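Local coordinates for insecticidal crystal protein Cry35Ab1 (PDB 4JP0) that acts as one component of a binary insecticidal toxin against western corn rootworm larvae, probably by attacking the midgut epithelium, at residues A[209-214]-A[338-343]; A[242-245]-A[249-252]. One frame throughout, in Å; residues are numbered along the deposited sequence.

Contact 1 of 2, residues A[209-214]-A[338-343]; sequences QYWQRA and NDTYNV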
ATOM      1  N   GLN A 209       0.731  12.063   6.145  1.00 17.00           N
ATOM      2  CA  GLN A 209       0.596  12.221   7.592  1.00 17.42           C
ATOM      3  C   GLN A 209       0.559  13.713   7.908  1.00 18.49           C
ATOM      4  O   GLN A 209       1.026  14.533   7.109  1.00 18.67           O
ATOM      5  CB  GLN A 209       1.698  11.505   8.361  1.00 17.37           C
ATOM      6  CG  GLN A 209       1.588   9.988   8.291  1.00 18.75           C
ATOM      7  CD  GLN A 209       2.727   9.298   9.017  1.00 19.68           C
ATOM      8  OE1 GLN A 209       3.876   9.723   8.920  1.00 20.29           O
ATOM      9  NE2 GLN A 209       2.412   8.215   9.737  1.00 20.98           N
ATOM     10  N   TYR A 210      -0.047  14.042   9.039  1.00 17.69           N
ATOM     11  CA  TYR A 210      -0.190  15.403   9.513  1.00 19.64           C
ATOM     12  C   TYR A 210      -0.768  15.340  10.925  1.00 19.89           C
ATOM     13  O   TYR A 210      -1.233  14.285  11.362  1.00 20.54           O
ATOM     14  CB  TYR A 210      -1.127  16.211   8.608  1.00 19.01           C
ATOM     15  CG  TYR A 210      -2.459  15.560   8.298  1.00 20.14           C
ATOM     16  CD1 TYR A 210      -3.612  15.897   9.003  1.00 21.18           C
ATOM     17  CD2 TYR A 210      -2.577  14.639   7.260  1.00 21.44           C
ATOM     18  CE1 TYR A 210      -4.860  15.298   8.677  1.00 23.11           C
ATOM     19  CE2 TYR A 210      -3.794  14.070   6.937  1.00 21.46           C
ATOM     20  CZ  TYR A 210      -4.917  14.393   7.629  1.00 23.28           C
ATOM     21  OH  TYR A 210      -6.096  13.773   7.264  1.00 26.89           O
ATOM     22  N   TRP A 211      -0.729  16.456  11.635  1.00 19.87           N
ATOM     23  CA  TRP A 211      -1.317  16.539  12.957  1.00 20.07           C
ATOM     24  C   TRP A 211      -2.734  17.125  12.848  1.00 20.89           C
ATOM     25  O   TRP A 211      -2.995  17.930  11.959  1.00 19.07           O
ATOM     26  CB  TRP A 211      -0.460  17.464  13.828  1.00 20.27           C
ATOM     27  CG  TRP A 211       0.903  16.914  14.161  1.00 20.99           C
ATOM     28  CD1 TRP A 211       2.097  17.225  13.559  1.00 22.21           C
ATOM     29  CD2 TRP A 211       1.209  15.957  15.187  1.00 22.15           C
ATOM     30  NE1 TRP A 211       3.126  16.536  14.164  1.00 22.20           N
ATOM     31  CE2 TRP A 211       2.608  15.739  15.156  1.00 22.58           C
ATOM     32  CE3 TRP A 211       0.447  15.301  16.171  1.00 22.37           C
ATOM     33  CZ2 TRP A 211       3.256  14.870  16.042  1.00 23.41           C
ATOM     34  CZ3 TRP A 211       1.110  14.404  17.066  1.00 20.26           C
ATOM     35  CH2 TRP A 211       2.485  14.212  16.988  1.00 20.59           C
ATOM     36  N   GLN A 212      -3.619  16.722  13.775  1.00 21.38           N
ATOM     37  CA  GLN A 212      -4.987  17.196  13.892  1.00 22.82           C
ATOM     38  C   GLN A 212      -5.438  17.175  15.366  1.00 23.23           C
ATOM     39  O   GLN A 212      -5.128  16.245  16.091  1.00 22.16           O
ATOM     40  CB  GLN A 212      -5.925  16.282  13.082  1.00 23.89           C
ATOM     41  CG  GLN A 212      -7.367  16.757  13.006  1.00 27.07           C
ATOM     42  CD  GLN A 212      -8.218  15.862  12.089  1.00 32.04           C
ATOM     43  OE1 GLN A 212      -9.171  15.208  12.545  1.00 36.71           O
ATOM     44  NE2 GLN A 212      -7.864  15.815  10.808  1.00 31.85           N
ATOM     45  N   ARG A 213      -6.174  18.202  15.780  1.00 23.20           N
ATOM     46  CA  ARG A 213      -6.724  18.309  17.123  1.00 25.15           C
ATOM     47  C   ARG A 213      -7.485  17.041  17.486  1.00 24.43           C
ATOM     48  O   ARG A 213      -8.212  16.509  16.672  1.00 22.88           O
ATOM     49  CB  ARG A 213      -7.672  19.523  17.153  1.00 25.54           C
ATOM     50  CG  ARG A 213      -8.695  19.554  18.277  1.00 32.65           C
ATOM     51  CD  ARG A 213      -9.691  20.726  18.169  1.00 37.93           C
ATOM     52  NE  ARG A 213     -10.977  20.403  18.786  1.00 45.55           N
ATOM     53  CZ  ARG A 213     -11.866  21.308  19.192  1.00 49.11           C
ATOM     54  NH1 ARG A 213     -11.602  22.608  19.059  1.00 52.11           N
ATOM     55  NH2 ARG A 213     -13.016  20.919  19.737  1.00 49.68           N
ATOM     56  N   ALA A 214      -7.291  16.536  18.698  1.00 24.12           N
ATOM     57  CA  ALA A 214      -8.036  15.365  19.142  1.00 24.94           C
ATOM     58  C   ALA A 214      -9.389  15.814  19.675  1.00 25.87           C
ATOM     59  O   ALA A 214      -9.464  16.669  20.565  1.00 26.64           O
ATOM     60  CB  ALA A 214      -7.288  14.659  20.212  1.00 24.80           C
ATOM     61  N   ASN A 338      -2.947   6.615  18.828  1.00 28.67           N
ATOM     62  CA  ASN A 338      -2.949   7.145  20.183  1.00 29.72           C
ATOM     63  C   ASN A 338      -1.553   7.227  20.765  1.00 29.54           C
ATOM     64  O   ASN A 338      -1.320   7.992  21.702  1.00 29.80           O
ATOM     65  CB  ASN A 338      -3.917   6.395  21.085  1.00 30.90           C
ATOM     66  CG  ASN A 338      -3.428   5.033  21.440  1.00 33.42           C
ATOM     67  OD1 ASN A 338      -3.028   4.254  20.565  1.00 37.48           O
ATOM     68  ND2 ASN A 338      -3.455   4.718  22.739  1.00 36.43           N
ATOM     69  N   ASP A 339      -0.602   6.490  20.188  1.00 29.39           N
ATOM     70  CA  ASP A 339       0.766   6.586  20.689  1.00 29.69           C
ATOM     71  C   ASP A 339       1.430   7.902  20.260  1.00 28.46           C
ATOM     72  O   ASP A 339       2.540   8.242  20.700  1.00 28.03           O
ATOM     73  CB  ASP A 339       1.598   5.374  20.258  1.00 30.79           C
ATOM     74  CG  ASP A 339       1.367   4.173  21.166  1.00 34.05           C
ATOM     75  OD1 ASP A 339       0.932   4.372  22.328  1.00 36.08           O
ATOM     76  OD2 ASP A 339       1.591   3.001  20.825  1.00 39.26           O
ATOM     77  N   THR A 340       0.750   8.659  19.411  1.00 26.59           N
ATOM     78  CA  THR A 340       1.328   9.933  18.993  1.00 26.02           C
ATOM     79  C   THR A 340       0.693  11.112  19.695  1.00 26.06           C
ATOM     80  O   THR A 340       0.985  12.261  19.367  1.00 25.69           O
ATOM     81  CB  THR A 340       1.182  10.168  17.484  1.00 25.49           C
ATOM     82  OG1 THR A 340      -0.210  10.247  17.137  1.00 25.73           O
ATOM     83  CG2 THR A 340       1.730   8.982  16.703  1.00 25.32           C
ATOM     84  N   TYR A 341      -0.168  10.839  20.663  1.00 25.65           N
ATOM     85  CA  TYR A 341      -0.920  11.898  21.322  1.00 25.00           C
ATOM     86  C   TYR A 341       0.023  12.844  22.045  1.00 25.40           C
ATOM     87  O   TYR A 341       0.888  12.410  22.826  1.00 24.19           O
ATOM     88  CB  TYR A 341      -1.944  11.271  22.297  1.00 24.96           C
ATOM     89  CG  TYR A 341      -2.872  12.260  22.955  1.00 25.13           C
ATOM     90  CD1 TYR A 341      -3.790  12.993  22.205  1.00 24.82           C
ATOM     91  CD2 TYR A 341      -2.850  12.442  24.322  1.00 24.01           C
ATOM     92  CE1 TYR A 341      -4.659  13.900  22.811  1.00 23.02           C
ATOM     93  CE2 TYR A 341      -3.721  13.353  24.940  1.00 23.70           C
ATOM     94  CZ  TYR A 341      -4.609  14.073  24.186  1.00 23.13           C
ATOM     95  OH  TYR A 341      -5.446  14.973  24.817  1.00 23.03           O
ATOM     96  N   ASN A 342      -0.138  14.140  21.803  1.00 24.18           N
ATOM     97  CA  ASN A 342       0.664  15.108  22.528  1.00 25.03           C
ATOM     98  C   ASN A 342      -0.230  16.210  22.967  1.00 24.50           C
ATOM     99  O   ASN A 342      -1.112  16.606  22.216  1.00 23.57           O
ATOM    100  CB  ASN A 342       1.725  15.712  21.616  1.00 25.27           C
ATOM    101  CG  ASN A 342       2.929  14.840  21.504  1.00 28.12           C
ATOM    102  OD1 ASN A 342       3.873  14.975  22.309  1.00 27.52           O
ATOM    103  ND2 ASN A 342       2.922  13.919  20.521  1.00 28.01           N
ATOM    104  N   VAL A 343      -0.028  16.720  24.178  1.00 23.84           N
ATOM    105  CA  VAL A 343      -0.829  17.866  24.595  1.00 25.03           C
ATOM    106  C   VAL A 343       0.006  19.146  24.657  1.00 25.28           C
ATOM    107  O   VAL A 343       1.248  19.113  24.820  1.00 25.83           O
ATOM    108  CB  VAL A 343      -1.485  17.635  25.970  1.00 25.59           C
ATOM    109  CG1 VAL A 343      -2.542  16.555  25.870  1.00 25.77           C
ATOM    110  CG2 VAL A 343      -0.422  17.249  27.003  1.00 27.23           C
TER
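Trp211 meets Thr340 with the far rim of its six-membered ring, and Asn342 at a slant. The indole starts off beside the backbone N, with CG anti to the carbonyl carbon (chi1 -68°), and from there its outer carbons extend to the other segment. At its edge, close to the ring plane, lies the backbone oxygen of Thr340: CZ3 is 3.1 Å from Thr340 O, and CH2 is 3.4 Å from the same oxygen. The carbonyl thus faces the weakly positive C-H rim and not the electron-rich face.

That oxygen also accepts a hydrogen bond from Asn342 ND2, at 2.8 Å. The bond is bent, 131° at the hydrogen, and the donor stands above the carbonyl plane. Asn342 ND2 also lies 3.6 Å from Trp211 CH2, with the amide plane nearly perpendicular to the indole. At the pyrrole end, Trp211 NE1 is tied to the carbonyl of Lys156, and Tyr158 meets the indole edge-to-face.

The two segments belong to strands 202-221 and 327-346 of a four-stranded antiparallel sheet, where strand 307-323 runs between them, so they touch without pairing directly. Thr340 OG1 bonds to Thr314 N of that middle strand and to Asp337 O. Around Thr340 the strand is interrupted by a type I-like beta-turn, Asn338 to Tyr341, with Tyr341 N bonded to Asn338 O at 3.2 Å.

Further along, Ala214 directs its methyl toward the turn, and CB rests 3.8 Å from Tyr341 CE1, at the edge of the phenol ring. The first bond of the Tyr341 side chain heads away from 209-214, but with CG anti to the backbone N (chi1 -175°) the ring swings back until CE1 reaches the Ala214 methyl. Beyond this edge contact the phenol stacks with Tyr231, while its hydroxyl is hydrogen-bonded to that of Tyr229.

Contact 2 of 2, residues A[242-245]-A[249-252]; sequences TIIN and FQIN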
ATOM      1  N   THR A 242     -13.798   0.090   2.433  1.00 31.40           N
ATOM      2  CA  THR A 242     -12.754   0.940   1.900  1.00 30.30           C
ATOM      3  C   THR A 242     -11.464   0.239   1.567  1.00 29.12           C
ATOM      4  O   THR A 242     -11.307  -0.184   0.482  1.00 29.57           O
ATOM      5  CB  THR A 242     -12.453   2.112   2.811  1.00 30.54           C
ATOM      6  OG1 THR A 242     -12.097   1.657   4.097  1.00 29.14           O
ATOM      7  CG2 THR A 242     -13.575   2.946   2.898  1.00 32.11           C
ATOM      8  N   ILE A 243     -10.586   0.092   2.527  1.00 28.03           N
ATOM      9  CA  ILE A 243      -9.293  -0.570   2.363  1.00 27.34           C
ATOM     10  C   ILE A 243      -9.308  -2.098   2.232  1.00 27.49           C
ATOM     11  O   ILE A 243      -8.572  -2.671   1.399  1.00 27.08           O
ATOM     12  CB  ILE A 243      -8.306  -0.091   3.443  1.00 27.41           C
ATOM     13  CG1 ILE A 243      -6.880  -0.486   3.082  1.00 28.75           C
ATOM     14  CG2 ILE A 243      -8.702  -0.550   4.845  1.00 27.86           C
ATOM     15  CD1 ILE A 243      -5.866   0.570   3.439  1.00 26.84           C
ATOM     16  N   ILE A 244     -10.120  -2.778   3.032  1.00 27.26           N
ATOM     17  CA  ILE A 244     -10.159  -4.220   2.906  1.00 27.12           C
ATOM     18  C   ILE A 244     -10.728  -4.618   1.551  1.00 27.72           C
ATOM     19  O   ILE A 244     -10.114  -5.359   0.804  1.00 27.73           O
ATOM     20  CB  ILE A 244     -10.999  -4.880   4.014  1.00 27.58           C
ATOM     21  CG1 ILE A 244     -10.449  -4.534   5.387  1.00 28.16           C
ATOM     22  CG2 ILE A 244     -11.030  -6.421   3.786  1.00 27.13           C
ATOM     23  CD1 ILE A 244     -11.447  -4.842   6.540  1.00 30.85           C
ATOM     24  N   ASN A 245     -11.913  -4.149   1.207  1.00 28.46           N
ATOM     25  CA  ASN A 245     -12.462  -4.650  -0.054  1.00 29.08           C
ATOM     26  C   ASN A 245     -11.712  -4.131  -1.285  1.00 27.57           C
ATOM     27  O   ASN A 245     -11.810  -4.720  -2.351  1.00 28.00           O
ATOM     28  CB  ASN A 245     -13.975  -4.401  -0.150  1.00 30.30           C
ATOM     29  CG  ASN A 245     -14.836  -5.543   0.534  1.00 34.15           C
ATOM     30  OD1 ASN A 245     -14.316  -6.577   1.019  1.00 36.81           O
ATOM     31  ND2 ASN A 245     -16.145  -5.335   0.563  1.00 36.56           N
ATOM     32  N   PHE A 249      -6.233  -5.384   2.739  1.00 23.29           N
ATOM     33  CA  PHE A 249      -5.571  -5.239   4.043  1.00 24.97           C
ATOM     34  C   PHE A 249      -6.340  -4.272   4.927  1.00 24.89           C
ATOM     35  O   PHE A 249      -7.168  -3.501   4.436  1.00 23.66           O
ATOM     36  CB  PHE A 249      -4.051  -4.958   3.971  1.00 23.89           C
ATOM     37  CG  PHE A 249      -3.673  -3.580   3.531  1.00 25.19           C
ATOM     38  CD1 PHE A 249      -3.451  -2.572   4.462  1.00 23.71           C
ATOM     39  CD2 PHE A 249      -3.396  -3.320   2.196  1.00 24.43           C
ATOM     40  CE1 PHE A 249      -3.053  -1.325   4.067  1.00 24.73           C
ATOM     41  CE2 PHE A 249      -3.014  -2.073   1.787  1.00 24.83           C
ATOM     42  CZ  PHE A 249      -2.823  -1.072   2.701  1.00 25.94           C
ATOM     43  N   GLN A 250      -6.077  -4.365   6.229  1.00 25.06           N
ATOM     44  CA  GLN A 250      -6.706  -3.482   7.223  1.00 26.16           C
ATOM     45  C   GLN A 250      -5.659  -2.847   8.117  1.00 26.39           C
ATOM     46  O   GLN A 250      -4.516  -3.321   8.188  1.00 26.25           O
ATOM     47  CB  GLN A 250      -7.695  -4.258   8.102  1.00 26.60           C
ATOM     48  CG  GLN A 250      -7.058  -5.349   8.955  1.00 26.94           C
ATOM     49  CD  GLN A 250      -8.086  -6.286   9.588  1.00 29.58           C
ATOM     50  OE1 GLN A 250      -9.019  -6.722   8.920  1.00 28.95           O
ATOM     51  NE2 GLN A 250      -7.906  -6.602  10.873  1.00 27.73           N
ATOM     52  N   ILE A 251      -6.057  -1.781   8.816  1.00 26.88           N
ATOM     53  CA  ILE A 251      -5.177  -1.149   9.769  1.00 27.78           C
ATOM     54  C   ILE A 251      -5.654  -1.594  11.127  1.00 27.82           C
ATOM     55  O   ILE A 251      -6.830  -1.454  11.447  1.00 28.35           O
ATOM     56  CB  ILE A 251      -5.219   0.360   9.692  1.00 27.57           C
ATOM     57  CG1 ILE A 251      -4.886   0.860   8.272  1.00 27.46           C
ATOM     58  CG2 ILE A 251      -4.194   0.897  10.645  1.00 27.65           C
ATOM     59  CD1 ILE A 251      -3.592   0.345   7.749  1.00 27.59           C
ATOM     60  N   ASN A 252      -4.748  -2.165  11.906  1.00 28.19           N
ATOM     61  CA  ASN A 252      -5.099  -2.631  13.255  1.00 28.95           C
ATOM     62  C   ASN A 252      -4.881  -1.565  14.320  1.00 29.28           C
ATOM     63  O   ASN A 252      -4.389  -0.465  14.033  1.00 28.72           O
ATOM     64  CB  ASN A 252      -4.328  -3.899  13.596  1.00 29.06           C
ATOM     65  CG  ASN A 252      -4.951  -5.115  12.993  1.00 29.57           C
ATOM     66  OD1 ASN A 252      -5.972  -5.022  12.305  1.00 30.23           O
ATOM     67  ND2 ASN A 252      -4.349  -6.282  13.245  1.00 29.27           N
TER
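Ile243 lies over one face of the Phe249 ring in a CH-pi contact: its CG1 is 4.1 Å from the ring centroid and only 12° off the normal. The methyl beyond it touches the ring rim, Ile243 CD1 being 3.4 Å from Phe249 CE1. CG1 is anti to the backbone N (chi1 -166°), which sends this longer branch out over the aromatic ring.

The backbone oxygen of Phe249 is set against the middle of helix 240-247, where its winding widens into a pi-type turn. Ile243 supplies carbons from both branches, CG1 at 3.3 Å and CG2 at 3.4 Å from Phe249 O. Ile244 CA makes a C-H...O contact with it at 3.4 Å. Ile244 N is about as near, but at too poor an angle, and no hydrogen bond joins the segments; Ile243 O, another acceptor, stands 3.4 Å from Phe249 O. Next to it Ile244 and Gln250 extend alongside one another in a common direction, with Ile244 CG1 3.9 Å from Gln250 CB.

In the next shell, Phe259 meets the Phe249 ring with the planes at about 45°, and Gln250 pairs through its backbone with Lys258. These residues tie the short strand into a two-stranded antiparallel hairpin, 249-251 with 257-259. Ile251 N is bound by Gln239 OE1, just ahead of the helix.

The chain doubles back after helix 240-247 onto strand 249-251. The Ile243 side chain also touches Met331 and Ile333 of strand 327-346 and Leu318 of strand 307-323, and Ile251 touches Leu318 too, placing helix and hairpin against the long antiparallel sheet.

In the fold
Contact 2 is nested, along the chain, in the loop that contact 1 closes: 209-214 comes first, then 242-245 and 249-252, and finally 338-343. Their centres lie about 21 Å apart and their nearest atoms about 8 Å apart, so they do not touch. All four segments fall in the Toxin_10 region of the chain. Contact 1 joins alternate strands of the four-stranded sheet, whereas contact 2 is a local packing of a helix on the strand that follows it, lying against that sheet. Strands 307-323 and 327-346 link the two, since both take part around each site. The long, antiparallel strands are consistent with the aerolysin-like, pore-forming design of Toxin_10 proteins.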